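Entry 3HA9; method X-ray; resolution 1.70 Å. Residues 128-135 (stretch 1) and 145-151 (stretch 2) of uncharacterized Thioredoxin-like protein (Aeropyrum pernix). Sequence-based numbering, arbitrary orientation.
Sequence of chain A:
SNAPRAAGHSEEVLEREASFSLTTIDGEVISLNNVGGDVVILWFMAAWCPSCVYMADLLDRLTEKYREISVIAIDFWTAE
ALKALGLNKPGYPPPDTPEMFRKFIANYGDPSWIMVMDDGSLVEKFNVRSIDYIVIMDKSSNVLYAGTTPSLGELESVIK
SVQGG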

# COMPACT_ATOMS: atom_id res chain seq x y z
N VAL A 128 7.99 -4.97 3.44
CA VAL A 128 8.21 -4.04 2.31
C VAL A 128 9.70 -3.93 2.01
O VAL A 128 10.50 -3.64 2.91
N ARG A 129 10.05 -4.14 0.75
CA ARG A 129 11.46 -4.30 0.35
C ARG A 129 12.10 -3.06 -0.29
O ARG A 129 13.30 -3.05 -0.55
N SER A 130 11.31 -2.01 -0.53
CA SER A 130 11.82 -0.81 -1.24
C SER A 130 10.86 0.35 -1.09
O SER A 130 9.78 0.19 -0.50
N ILE A 131 11.25 1.52 -1.61
CA ILE A 131 10.38 2.69 -1.59
C ILE A 131 9.46 2.78 -2.82
O ILE A 131 8.87 3.83 -3.08
N ASP A 132 9.33 1.68 -3.56
CA ASP A 132 8.36 1.60 -4.65
C ASP A 132 7.91 0.14 -4.69
O ASP A 132 8.36 -0.66 -5.52
N TYR A 133 7.01 -0.20 -3.78
CA TYR A 133 6.68 -1.60 -3.53
C TYR A 133 5.19 -1.75 -3.55
O TYR A 133 4.47 -0.92 -3.01
N ILE A 134 4.72 -2.83 -4.18
CA ILE A 134 3.31 -3.03 -4.46
C ILE A 134 2.83 -4.31 -3.78
O ILE A 134 3.50 -5.35 -3.88
N VAL A 135 1.72 -4.23 -3.05
CA VAL A 135 0.99 -5.43 -2.60
C VAL A 135 -0.42 -5.40 -3.21
O VAL A 135 -1.17 -4.44 -3.01
N TYR A 145 -0.07 -10.54 -5.55
CA TYR A 145 1.30 -10.14 -5.88
C TYR A 145 1.85 -9.27 -4.75
O TYR A 145 1.12 -8.46 -4.18
N ALA A 146 3.13 -9.44 -4.43
CA ALA A 146 3.85 -8.43 -3.64
C ALA A 146 5.28 -8.37 -4.13
O ALA A 146 5.96 -9.39 -4.21
N GLY A 147 5.74 -7.17 -4.46
CA GLY A 147 7.09 -7.03 -4.95
C GLY A 147 7.48 -5.61 -5.29
O GLY A 147 6.62 -4.73 -5.41
N THR A 148 8.78 -5.40 -5.46
CA THR A 148 9.30 -4.09 -5.84
C THR A 148 9.13 -3.86 -7.34
O THR A 148 9.35 -4.76 -8.15
N THR A 149 8.70 -2.64 -7.68
CA THR A 149 8.60 -2.16 -9.06
C THR A 149 8.14 -3.23 -10.07
O THR A 149 8.90 -3.60 -10.98
N PRO A 150 6.90 -3.75 -9.91
CA PRO A 150 6.40 -4.67 -10.94
C PRO A 150 6.15 -3.94 -12.26
O PRO A 150 5.85 -2.75 -12.25
N SER A 151 6.28 -4.64 -13.38
CA SER A 151 6.01 -4.05 -14.69
C SER A 151 4.51 -3.94 -14.95
O SER A 151 3.71 -4.57 -14.26

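Two neighbouring antiparallel strands are joined by their backbones, but the character of the joint is set by the side chains above and below it, and this small hairpin-like pairing illustrates the principle. The frame is simple: Ile134 and Gly147 form a hydrogen-bonded pair, with Ile134 N to Gly147 O at 3.0 Å and Gly147 N to Ile134 O at 2.9 Å, while Thr149 N donates to Asp132 O at 2.9 Å. Because side chains alternate along a strand, Tyr133, Val135, Ala146 and Thr148 share one face of the sheet, and Ile134 lies on the other.

Apolar packing occurs on both faces. Tyr133, with chi1 t and chi2 near 87°, starts out from the sheet but sends its ring back over the partner strand. Gly147 O sits over one face of that ring, and Tyr133 CD1 comes within 3.4 Å of Gly147 C. Farther along, Tyr133 OH lies 3.5 Å from Ala146 CB, and the same methyl meets Val135 CG2 at 4.0 Å, Val135 being t. On the opposite face Ile134 adopts the mm rotamer and bridges two partners: its CG2 is 4.0 Å from Tyr145 CD2, and its CG1 is 3.8 Å from Pro150 CG. Tyr145, also t with chi2 near 87°, leaves its backbone sideways, yet its ring comes nearer to the first stretch. Its hydroxyl fills the space beside Gly147, where an ideal CB would lie only 2.4 Å from Tyr145 OH; the absence of a side chain at Gly147 thus accommodates the tyrosine.

Polar contacts gather at the loop end of the pairing. Ser130, in the p rotamer, points toward the second stretch and hydrogen-bonds through OG to Thr148 OG1 at 2.9 Å; either hydroxyl could be the donor. Ser130 OG also accepts from Asp132 N at 3.2 Å, so one small side chain both braces its own loop and ties it to the strand. Thr148, in the m rotamer, places OG1 at the edge of the Tyr133 ring, 3.3 Å from Tyr133 CD1, while its CG2 packs 3.5 Å from Asp132 O. Asp132 is t and leaves its backbone sideways; its OD2 approaches Thr149 CG2 at 3.5 Å, and its carboxylate oxygens find hydrogen-bonding partners elsewhere in the structure.

A water extends this network. It lies 2.8 Å from Thr148 OG1 and donates a weak hydrogen bond to Arg129 O at 3.1 Å, linking the stretches once more. Arg129 itself, m at chi1, brings CB within 3.8 Å of Thr148 OG1, but the end of its side chain leads away.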

# COMPACT_ATOMS: atom_id res chain seq x y z
CB VAL A 128 7.60 -2.69 2.64
CG1 VAL A 128 7.93 -1.66 1.57
CG2 VAL A 128 6.06 -2.84 2.79
CB ARG A 129 11.58 -5.49 -0.63
CG ARG A 129 11.18 -6.84 -0.04
CD ARG A 129 11.55 -7.96 -0.99
NE ARG A 129 12.95 -8.36 -0.81
CZ ARG A 129 13.37 -9.16 0.17
NH1 ARG A 129 12.50 -9.65 1.05
NH2 ARG A 129 14.64 -9.50 0.26
CB SER A 130 11.99 -1.11 -2.74
OG SER A 130 10.71 -1.15 -3.38
CB ILE A 131 11.21 4.01 -1.46
CG1 ILE A 131 12.17 4.15 -2.64
CG2 ILE A 131 11.95 4.04 -0.12
CD1 ILE A 131 12.91 5.48 -2.68
CB ASP A 132 8.97 2.07 -5.98
CG ASP A 132 7.95 2.20 -7.11
OD1 ASP A 132 6.78 1.80 -6.93
OD2 ASP A 132 8.33 2.66 -8.23
CB TYR A 133 7.25 -2.01 -2.15
CG TYR A 133 7.13 -3.49 -1.82
CD1 TYR A 133 8.11 -4.40 -2.22
CD2 TYR A 133 6.04 -3.97 -1.07
CE1 TYR A 133 8.00 -5.75 -1.90
CE2 TYR A 133 5.91 -5.34 -0.76
CZ TYR A 133 6.90 -6.21 -1.18
OH TYR A 133 6.79 -7.55 -0.89
CB ILE A 134 3.10 -3.14 -6.01
CG1 ILE A 134 3.26 -1.76 -6.69
CG2 ILE A 134 1.76 -3.82 -6.37
CD1 ILE A 134 2.07 -0.83 -6.48
CB VAL A 135 0.88 -5.50 -1.06
CG1 VAL A 135 0.15 -6.79 -0.61
CG2 VAL A 135 2.26 -5.44 -0.44
CB TYR A 145 1.34 -9.34 -7.19
CG TYR A 145 2.71 -8.79 -7.51
CD1 TYR A 145 3.64 -9.56 -8.20
CD2 TYR A 145 3.08 -7.51 -7.09
CE1 TYR A 145 4.91 -9.06 -8.49
CE2 TYR A 145 4.33 -7.01 -7.36
CZ TYR A 145 5.25 -7.78 -8.06
OH TYR A 145 6.50 -7.26 -8.32
CB ALA A 146 3.80 -8.75 -2.16
CB THR A 148 10.78 -3.93 -5.43
OG1 THR A 148 10.89 -3.99 -4.01
CG2 THR A 148 11.31 -2.59 -5.89
CB THR A 149 9.93 -1.50 -9.54
OG1 THR A 149 11.00 -2.45 -9.48
CG2 THR A 149 10.27 -0.27 -8.68
CB PRO A 150 5.07 -5.15 -10.36
CG PRO A 150 4.65 -4.07 -9.42
CD PRO A 150 5.93 -3.60 -8.81
CB SER A 151 6.64 -4.90 -15.78
OG SER A 151 5.97 -6.15 -15.87
O HOH W 1 13.51 -4.44 -3.28